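Local coordinates for protein acetyl-CoA acetyltransferase (Mycobacterium smegmatis, PDB 4EGV) that is a monomeric thiolase-like protein with an additional C-terminal domain, and probably has acyltransferase activity, at residues 195-199 and 346-351; 201-205 and 499-503; 301-305 and 435-439; 307-313 and 481-485. One frame throughout, in Å; residues are numbered along the deposited sequence.

Contact 1 of 4, residues 195-199 and 346-351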
# COMPACT_ATOMS: atom_id res chain seq x y z
N TYR A 195 -11.09 6.38 0.23
CA TYR A 195 -10.18 6.76 -0.82
C TYR A 195 -10.80 7.69 -1.83
O TYR A 195 -10.09 8.45 -2.46
CB TYR A 195 -9.60 5.53 -1.51
CG TYR A 195 -8.32 5.05 -0.86
CD1 TYR A 195 -7.11 5.74 -1.03
CD2 TYR A 195 -8.34 3.93 -0.02
CE1 TYR A 195 -5.96 5.29 -0.40
CE2 TYR A 195 -7.18 3.48 0.60
CZ TYR A 195 -6.01 4.15 0.41
OH TYR A 195 -4.90 3.71 1.04
N GLY A 196 -12.12 7.60 -1.98
CA GLY A 196 -12.86 8.49 -2.83
C GLY A 196 -12.73 9.91 -2.37
O GLY A 196 -12.57 10.82 -3.20
N LEU A 197 -12.81 10.11 -1.06
CA LEU A 197 -12.69 11.44 -0.47
C LEU A 197 -11.31 12.08 -0.70
O LEU A 197 -11.17 13.28 -0.94
CB LEU A 197 -13.00 11.39 1.02
CG LEU A 197 -14.47 11.21 1.41
CD1 LEU A 197 -14.68 10.57 2.75
CD2 LEU A 197 -15.24 12.48 1.26
N LEU A 198 -10.27 11.27 -0.61
CA LEU A 198 -8.89 11.70 -0.78
C LEU A 198 -8.61 12.06 -2.19
O LEU A 198 -7.93 12.98 -2.47
CB LEU A 198 -7.92 10.59 -0.37
CG LEU A 198 -7.34 10.48 1.04
CD1 LEU A 198 -8.35 10.66 2.07
CD2 LEU A 198 -6.63 9.23 1.23
N GLU A 199 -9.11 11.24 -3.07
CA GLU A 199 -9.03 11.45 -4.48
C GLU A 199 -9.79 12.66 -4.97
O GLU A 199 -9.32 13.28 -5.85
CB GLU A 199 -9.51 10.19 -5.15
CG GLU A 199 -8.98 9.98 -6.50
CD GLU A 199 -7.73 9.17 -6.56
OE1 GLU A 199 -6.76 9.66 -7.11
OE2 GLU A 199 -7.71 8.04 -6.13
N PHE A 346 -5.84 1.98 -5.10
CA PHE A 346 -6.48 3.11 -5.76
C PHE A 346 -5.40 4.02 -6.34
O PHE A 346 -4.25 3.94 -5.99
CB PHE A 346 -7.34 3.83 -4.72
CG PHE A 346 -8.36 2.94 -4.05
CD1 PHE A 346 -9.61 2.72 -4.66
CD2 PHE A 346 -8.07 2.28 -2.86
CE1 PHE A 346 -10.55 1.88 -4.08
CE2 PHE A 346 -8.99 1.44 -2.27
CZ PHE A 346 -10.23 1.23 -2.87
N PRO A 347 -5.76 4.87 -7.27
CA PRO A 347 -4.82 5.79 -7.86
C PRO A 347 -4.12 6.75 -6.88
O PRO A 347 -2.95 7.05 -7.05
CB PRO A 347 -5.70 6.58 -8.82
CG PRO A 347 -6.69 5.66 -9.22
CD PRO A 347 -7.02 4.87 -8.02
N PHE A 348 -4.85 7.22 -5.88
CA PHE A 348 -4.35 8.21 -4.98
C PHE A 348 -2.94 7.98 -4.40
O PHE A 348 -2.10 8.87 -4.47
CB PHE A 348 -5.37 8.51 -3.88
CG PHE A 348 -4.86 9.47 -2.87
CD1 PHE A 348 -4.94 10.87 -3.09
CD2 PHE A 348 -4.19 8.99 -1.73
CE1 PHE A 348 -4.39 11.80 -2.15
CE2 PHE A 348 -3.62 9.91 -0.76
CZ PHE A 348 -3.73 11.32 -0.98
N PRO A 349 -2.66 6.80 -3.79
CA PRO A 349 -1.37 6.65 -3.12
C PRO A 349 -0.20 6.57 -4.09
O PRO A 349 0.95 6.70 -3.67
CB PRO A 349 -1.52 5.35 -2.32
CG PRO A 349 -2.60 4.67 -2.92
CD PRO A 349 -3.52 5.64 -3.56
N VAL A 350 -0.51 6.33 -5.37
CA VAL A 350 0.48 6.37 -6.43
C VAL A 350 0.69 7.79 -6.86
O VAL A 350 1.80 8.26 -6.83
CB VAL A 350 0.12 5.49 -7.64
CG1 VAL A 350 1.21 5.60 -8.69
CG2 VAL A 350 -0.06 4.05 -7.24
N PHE A 351 -0.39 8.46 -7.24
CA PHE A 351 -0.36 9.89 -7.55
C PHE A 351 0.44 10.67 -6.52
O PHE A 351 1.26 11.49 -6.86
CB PHE A 351 -1.78 10.45 -7.56
CG PHE A 351 -2.50 10.28 -8.85
CD1 PHE A 351 -1.82 10.39 -10.07
CD2 PHE A 351 -3.87 10.05 -8.87
CE1 PHE A 351 -2.49 10.24 -11.27
CE2 PHE A 351 -4.54 9.91 -10.06
CZ PHE A 351 -3.84 10.01 -11.26
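Tyr195 packs against Phe346, and its side chain can be followed outward atom by atom. Tyr195 CB sits over the face of the Phe346 ring, 4.0 Å from the ring centroid. Phe346 CD2 in turn lies over one face of the Tyr195 ring, toward its rim, 3.3 Å from Tyr195 CD2. The ring planes are tilted by only 22°, but the offset is so large that little of one ring covers the other. Further out, Tyr195 CE1 meets Pro349 CD at 4.0 Å. At the tip, Tyr195 OH is hydrogen-bonded to the backbone N of Ala412.

One turn on, Leu198 faces Phe348. Leu198 CB stands over the centre of that ring, 7° off the normal, while Leu198 CD2 reaches Phe348 CE2 at 3.7 Å. Phe348 turns its ring to this helix because CG is anti to the backbone N (chi1 176°).

Glu199 supplies the polar part. A bend at chi2 brings the carboxylate to the backbone of Phe348, whose N makes a weak hydrogen bond to Glu199 OE2 (3.0 Å). The hydroxyls of Tyr213 and Tyr259 also hydrogen-bond to the carboxylate, at OE1 and OE2 respectively. The buried acid therefore has several polar partners.

The contact joins helix 191-206 to the N-terminal part of helix 348-357 and the residues leading into it. Helix 210-230 packs on Pro347 and Phe351.

Contact 2 of 4, residues 201-205 and 499-503; sequences ARRAR and GDPIG
The salt bridge between Arg203 and Asp500 ties helix 191-206 to the loop that follows helix 490-498 in the additional C-terminal domain. Arg203 starts out extended, with CG anti to the backbone N (chi1 -174°), then bends at chi3 so that the guanidinium meets the loop. Arg203 NH1 donates to Asp500 OD2 at 3.2 Å, with an N-H...O angle of 155°. The oxygen lies close to the guanidinium plane. The donor, in contrast, approaches from above the carboxylate plane. The two flat groups are turned 60° against each other, so they do not pair in one plane.

Pro501 CD lies at the edge of the guanidinium, 4.1 Å from Arg203 NH2. The Arg203 guanidinium has further partners outside the pair. Its NH2 is hydrogen-bonded to Tyr460 OH and its NH1 to the carbonyl O of Leu208. These bonds would fix how the group is rotated.

The next helix residue makes an apolar touch, with Ala204 CB 3.9 Å from Ile502 CG2. This branch is anti to the Ile502 backbone N. Behind the loop, Pro501 packs on Leu495 and Leu496 of helix 490-498 and on Ile457 and Tyr460 of strand 453-463.

A helix set between the third and fourth strands is characteristic of the OB fold. Helix 490-498, followed by this loop and strand 505-509, is consistent with that place.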
# COMPACT_ATOMS: atom_id res chain seq x y z
N ALA A 201 -10.39 15.25 -3.00
CA ALA A 201 -9.60 16.32 -2.38
C ALA A 201 -8.34 16.73 -3.19
O ALA A 201 -7.94 17.90 -3.18
CB ALA A 201 -9.26 15.98 -0.95
N ARG A 202 -7.73 15.77 -3.88
CA ARG A 202 -6.57 16.03 -4.72
C ARG A 202 -7.02 16.69 -6.02
O ARG A 202 -6.32 17.52 -6.60
CB ARG A 202 -5.84 14.72 -5.02
CG ARG A 202 -4.59 14.86 -5.83
CD ARG A 202 -3.95 13.56 -6.15
NE ARG A 202 -2.86 13.76 -7.10
CZ ARG A 202 -2.99 13.71 -8.43
NH1 ARG A 202 -4.16 13.43 -8.96
NH2 ARG A 202 -1.94 13.94 -9.22
N ARG A 203 -8.20 16.32 -6.47
CA ARG A 203 -8.78 16.96 -7.63
C ARG A 203 -9.06 18.44 -7.39
O ARG A 203 -8.86 19.26 -8.29
CB ARG A 203 -10.05 16.25 -8.09
CG ARG A 203 -10.57 16.82 -9.37
CD ARG A 203 -11.79 16.15 -9.90
NE ARG A 203 -12.96 16.37 -9.06
CZ ARG A 203 -13.74 17.44 -9.09
NH1 ARG A 203 -13.46 18.41 -9.91
NH2 ARG A 203 -14.79 17.54 -8.30
N ALA A 204 -9.52 18.77 -6.19
CA ALA A 204 -9.70 20.15 -5.73
C ALA A 204 -8.42 20.96 -5.81
O ALA A 204 -8.36 21.93 -6.54
CB ALA A 204 -10.25 20.18 -4.32
N ARG A 205 -7.39 20.54 -5.07
CA ARG A 205 -6.09 21.22 -5.09
C ARG A 205 -5.50 21.44 -6.48
O ARG A 205 -4.98 22.50 -6.75
CB ARG A 205 -5.08 20.55 -4.16
CG ARG A 205 -3.85 21.42 -3.92
CD ARG A 205 -2.69 20.68 -3.33
NE ARG A 205 -2.09 19.69 -4.22
CZ ARG A 205 -2.24 18.37 -4.09
NH1 ARG A 205 -3.00 17.88 -3.12
NH2 ARG A 205 -1.65 17.55 -4.94
N GLY A 499 -22.05 17.18 -11.47
CA GLY A 499 -21.37 18.45 -11.57
C GLY A 499 -20.02 18.58 -10.90
O GLY A 499 -19.25 17.68 -10.91
N ASP A 500 -19.75 19.73 -10.32
CA ASP A 500 -18.50 20.00 -9.62
C ASP A 500 -18.83 20.78 -8.35
O ASP A 500 -19.17 21.94 -8.40
CB ASP A 500 -17.58 20.80 -10.53
CG ASP A 500 -16.16 20.75 -10.10
OD1 ASP A 500 -15.90 20.64 -8.92
OD2 ASP A 500 -15.28 20.88 -10.95
N PRO A 501 -18.76 20.09 -7.22
CA PRO A 501 -19.28 20.62 -5.96
C PRO A 501 -18.28 21.39 -5.11
O PRO A 501 -18.69 22.24 -4.32
CB PRO A 501 -19.74 19.37 -5.21
CG PRO A 501 -18.86 18.29 -5.73
CD PRO A 501 -18.62 18.62 -7.18
N ILE A 502 -16.98 21.12 -5.26
CA ILE A 502 -16.03 21.74 -4.40
C ILE A 502 -16.37 23.17 -4.07
O ILE A 502 -16.41 24.01 -4.94
CB ILE A 502 -14.74 21.79 -5.10
CG1 ILE A 502 -14.49 20.44 -5.74
CG2 ILE A 502 -13.68 22.13 -4.14
CD1 ILE A 502 -15.54 20.09 -6.72
N GLY A 503 -16.57 23.49 -2.81
CA GLY A 503 -16.75 24.89 -2.49
C GLY A 503 -18.17 25.39 -2.47
O GLY A 503 -18.42 26.55 -2.21

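Contact 3 of 4, residues 301-305 and 435-439; sequences DMKEP and LQAEH
Met302, a selenomethionine, and Leu435 meet with their side chains at about a right angle. Met302 SE lies 4.0 Å from Leu435 CB. The Met302 chain bends at both chi2 and chi3, and this curls its methyl group toward the helix. There Met302 CE reaches the Leu435 carbonyl O at 3.6 Å and His439 CB at 4.2 Å.

Gln436 and Met302 lie alongside each other, pointing opposite ways. Gln436 leaves the helix with CG anti to the backbone N (chi1 -167°) and bends at chi2, so its amide group lies beside the backbone of Lys303.

His439 turns the edge of its imidazole to the end of 301-305. Glu304 OE1 is 3.2 Å from His439 CE1, and the carboxylate and ring planes stand 86° apart. Pro305 CD lies at the same ring edge, 3.7 Å from His439 CE1. The other carboxylate oxygen, Glu304 OE2, is held by Ser316 OG and Ala318 N.

Strand 301-303 and helix 435-439 run nearly parallel, at 14°, with axes 8.7 Å apart. The helix flanks the backbone edge at the end of strand 294-303. It joins the additional C-terminal region to a strand of the nine-stranded mixed sheet of the thiolase fold.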
# COMPACT_ATOMS: atom_id res chain seq x y z
N ASP A 301 9.72 4.08 7.68
CA ASP A 301 8.33 3.82 8.03
C ASP A 301 7.66 5.12 8.55
O ASP A 301 8.08 5.68 9.56
CB ASP A 301 8.19 2.68 9.07
CG ASP A 301 9.01 1.41 8.71
OD1 ASP A 301 8.77 0.76 7.66
OD2 ASP A 301 9.89 1.02 9.51
N MSE A 302 6.63 5.58 7.87
CA MSE A 302 5.92 6.76 8.29
C MSE A 302 4.45 6.53 8.56
O MSE A 302 3.90 5.53 8.16
CB MSE A 302 6.11 7.88 7.28
CG MSE A 302 7.55 8.43 7.23
SE MSE A 302 8.20 9.29 8.87
CE MSE A 302 6.85 10.72 9.08
N LYS A 303 3.82 7.46 9.27
CA LYS A 303 2.42 7.36 9.66
C LYS A 303 1.72 8.71 9.65
O LYS A 303 2.29 9.68 10.12
CB LYS A 303 2.32 6.74 11.05
CG LYS A 303 0.91 6.73 11.65
CD LYS A 303 0.92 6.30 13.11
CE LYS A 303 1.50 4.86 13.18
NZ LYS A 303 2.24 4.52 14.42
N GLU A 304 0.51 8.78 9.09
CA GLU A 304 -0.36 9.98 9.17
C GLU A 304 -1.26 10.02 10.41
O GLU A 304 -1.45 9.01 11.07
CB GLU A 304 -1.21 10.08 7.92
CG GLU A 304 -0.43 10.23 6.64
CD GLU A 304 0.02 11.68 6.32
OE1 GLU A 304 -0.33 12.65 7.05
OE2 GLU A 304 0.74 11.87 5.32
N PRO A 305 -1.77 11.22 10.76
CA PRO A 305 -2.82 11.33 11.78
C PRO A 305 -4.18 11.00 11.17
O PRO A 305 -4.25 10.88 9.96
CB PRO A 305 -2.74 12.80 12.21
CG PRO A 305 -2.09 13.51 11.05
CD PRO A 305 -1.19 12.54 10.41
N LEU A 435 11.78 11.89 12.43
CA LEU A 435 10.90 12.39 11.36
C LEU A 435 9.39 12.26 11.65
O LEU A 435 8.61 13.09 11.21
CB LEU A 435 11.21 11.72 10.02
CG LEU A 435 12.48 12.22 9.36
CD1 LEU A 435 12.99 11.39 8.20
CD2 LEU A 435 12.58 13.71 9.10
N GLN A 436 8.99 11.20 12.35
CA GLN A 436 7.64 11.00 12.82
C GLN A 436 7.26 12.04 13.90
O GLN A 436 6.17 12.59 13.87
CB GLN A 436 7.49 9.57 13.37
CG GLN A 436 6.05 9.12 13.62
CD GLN A 436 5.21 9.12 12.35
OE1 GLN A 436 4.35 9.98 12.17
NE2 GLN A 436 5.49 8.18 11.44
N ALA A 437 8.15 12.30 14.85
CA ALA A 437 7.86 13.25 15.93
C ALA A 437 7.75 14.68 15.40
O ALA A 437 7.00 15.50 15.95
CB ALA A 437 8.88 13.13 17.05
N GLU A 438 8.49 14.98 14.33
CA GLU A 438 8.35 16.27 13.65
C GLU A 438 7.00 16.43 12.99
O GLU A 438 6.38 17.47 13.12
CB GLU A 438 9.45 16.48 12.61
CG GLU A 438 10.52 17.48 13.04
CD GLU A 438 11.87 17.21 12.38
OE1 GLU A 438 11.94 17.15 11.13
OE2 GLU A 438 12.87 17.06 13.12
N HIS A 439 6.55 15.40 12.28
CA HIS A 439 5.25 15.41 11.63
C HIS A 439 4.11 15.38 12.64
O HIS A 439 3.05 15.91 12.38
CB HIS A 439 5.14 14.26 10.63
CG HIS A 439 3.96 14.36 9.72
ND1 HIS A 439 2.83 13.60 9.88
CD2 HIS A 439 3.72 15.17 8.65
CE1 HIS A 439 1.94 13.92 8.95
NE2 HIS A 439 2.46 14.87 8.19

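Contact 4 of 4, residues 307-313 and 481-485; sequences LLERADI and SRFLA
Arg482 reaches from its strand into the loop 307-313 and takes up two of its carbonyl groups. Arg482 NH1 donates to Arg310 O at 2.6 Å, nearly straight at 159° and in the carbonyl plane. The same Arg482 NH1 donates to Leu308 O at 3.2 Å. That donor stands above the carbonyl plane of Leu308, 74° out of it. Both oxygens lie close to the guanidinium plane, so the loop bends round the edge of the group. Arg482 NH2 adds a weak bond to Arg310 O.

The face of the guanidinium is used as well. Ile313 CD1 sits over its centre, 3.5 Å from Arg482 CZ. Beside this, Leu308 CD2 meets Leu484 CD1 at 3.7 Å, an apolar touch between the loop and the strand.

The Arg482 chain is extended from CG to NE, which carries the charged end across to the loop. Its NE forms a salt bridge with Glu458, so the cation has an acidic partner besides the carbonyls. On the loop side, Arg310 turns away and bonds to the carbonyls of Pro305 and Ile411. Asp312 OD1 accepts from Gly314 N, two residues on, which would fix the chain after the Arg310 carbonyl. Ile474 of strand 470-476 packs on Leu308, Ile313 and Leu484, adding to the apolar side.

Strand 482-487 pairs with strand 470-476 in the five-stranded antiparallel sheet, and Arg482 also bonds by its backbone to Ala446 and Thr448. This is consistent with the OB-type additional domain. Its arginine docks that sheet on the loop between strand 294-303 and helix 317-330.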
# COMPACT_ATOMS: atom_id res chain seq x y z
N LEU A 307 -7.77 10.86 9.46
CA LEU A 307 -8.18 11.52 8.27
C LEU A 307 -8.67 12.93 8.48
O LEU A 307 -8.28 13.77 7.83
CB LEU A 307 -9.18 10.66 7.50
CG LEU A 307 -9.75 11.26 6.25
CD1 LEU A 307 -8.66 11.61 5.32
CD2 LEU A 307 -10.69 10.29 5.62
N LEU A 308 -9.50 13.25 9.40
CA LEU A 308 -9.94 14.65 9.41
C LEU A 308 -9.00 15.71 10.04
O LEU A 308 -9.33 16.89 10.09
CB LEU A 308 -11.24 14.64 10.16
CG LEU A 308 -12.60 14.44 9.51
CD1 LEU A 308 -12.75 14.66 8.04
CD2 LEU A 308 -13.44 13.35 10.14
N GLU A 309 -7.86 15.27 10.57
CA GLU A 309 -6.89 16.15 11.21
C GLU A 309 -5.85 16.66 10.20
O GLU A 309 -5.18 17.66 10.45
CB GLU A 309 -6.19 15.41 12.36
CG GLU A 309 -7.00 15.28 13.68
CD GLU A 309 -6.37 14.30 14.73
OE1 GLU A 309 -5.24 13.75 14.53
OE2 GLU A 309 -7.02 14.09 15.79
N ARG A 310 -5.73 15.97 9.07
CA ARG A 310 -4.69 16.21 8.05
C ARG A 310 -4.79 17.59 7.41
O ARG A 310 -5.88 18.01 7.04
CB ARG A 310 -4.70 15.14 6.95
CG ARG A 310 -4.42 13.78 7.46
CD ARG A 310 -4.45 12.72 6.40
NE ARG A 310 -4.46 11.42 7.07
CZ ARG A 310 -4.63 10.25 6.48
NH1 ARG A 310 -4.80 10.16 5.17
NH2 ARG A 310 -4.63 9.18 7.25
N ALA A 311 -3.64 18.25 7.28
CA ALA A 311 -3.55 19.61 6.73
C ALA A 311 -4.19 19.68 5.32
O ALA A 311 -4.96 20.58 5.00
CB ALA A 311 -2.11 20.09 6.73
N ASP A 312 -3.88 18.69 4.50
CA ASP A 312 -4.49 18.56 3.19
C ASP A 312 -5.01 17.15 3.04
O ASP A 312 -4.25 16.20 3.05
CB ASP A 312 -3.45 18.85 2.12
CG ASP A 312 -4.07 19.16 0.77
OD1 ASP A 312 -5.32 19.06 0.63
OD2 ASP A 312 -3.30 19.51 -0.16
N ILE A 313 -6.32 16.99 2.92
CA ILE A 313 -6.90 15.67 2.73
C ILE A 313 -6.42 15.05 1.42
O ILE A 313 -6.25 13.83 1.34
CB ILE A 313 -8.45 15.68 2.85
CG1 ILE A 313 -8.84 16.07 4.28
CG2 ILE A 313 -9.05 14.31 2.53
CD1 ILE A 313 -10.33 16.33 4.53
N SER A 481 -13.25 24.97 11.12
CA SER A 481 -13.17 23.58 11.57
C SER A 481 -13.94 22.63 10.62
O SER A 481 -14.91 23.04 10.04
CB SER A 481 -13.69 23.46 13.01
OG SER A 481 -15.05 23.81 13.06
N ARG A 482 -13.48 21.38 10.46
CA ARG A 482 -14.14 20.39 9.57
C ARG A 482 -15.27 19.60 10.24
O ARG A 482 -15.36 19.50 11.47
CB ARG A 482 -13.13 19.40 9.01
CG ARG A 482 -12.29 19.90 7.84
CD ARG A 482 -11.22 18.88 7.52
NE ARG A 482 -10.28 19.35 6.52
CZ ARG A 482 -9.00 18.97 6.41
NH1 ARG A 482 -8.44 18.12 7.26
NH2 ARG A 482 -8.26 19.46 5.44
N PHE A 483 -16.12 19.03 9.40
CA PHE A 483 -17.18 18.12 9.83
C PHE A 483 -17.47 17.12 8.71
O PHE A 483 -17.06 17.30 7.56
CB PHE A 483 -18.47 18.88 10.21
CG PHE A 483 -19.10 19.61 9.05
CD1 PHE A 483 -20.09 19.01 8.27
CD2 PHE A 483 -18.70 20.91 8.71
CE1 PHE A 483 -20.65 19.69 7.18
CE2 PHE A 483 -19.25 21.60 7.64
CZ PHE A 483 -20.22 21.01 6.88
N LEU A 484 -18.23 16.10 9.06
CA LEU A 484 -18.73 15.10 8.12
C LEU A 484 -20.25 15.22 7.97
O LEU A 484 -20.94 15.61 8.91
CB LEU A 484 -18.36 13.70 8.63
CG LEU A 484 -17.01 13.12 8.27
CD1 LEU A 484 -16.76 11.95 9.13
CD2 LEU A 484 -17.07 12.75 6.82
N ALA A 485 -20.75 14.89 6.79
CA ALA A 485 -22.19 14.81 6.59
C ALA A 485 -22.60 13.77 5.55
O ALA A 485 -21.86 13.48 4.59
CB ALA A 485 -22.77 16.16 6.25

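In the fold
Contacts 1 and 2 both use helix 191-206, with centres about 13 Å apart. They meet where Arg202 lies against Phe351 in a cation-pi contact, with Arg202 NH1 3.4 Å from Phe351 CD2. Contact 4 touches both. Leu198 packs on Leu307 and Ile313, Ala201 also packs on Ile313, and Arg205 makes a long, weak ion pair with Asp312. Contact 3 lies furthest from contact 2, about 27 Å between centres. It is joined to contact 4 through the chain 301-313, with about 18 Å between their centres. Contacts 2, 3 and 4 each bring in part of the range 434-513, while contact 1 is buried, its centre about 11 Å from the centre of the chain.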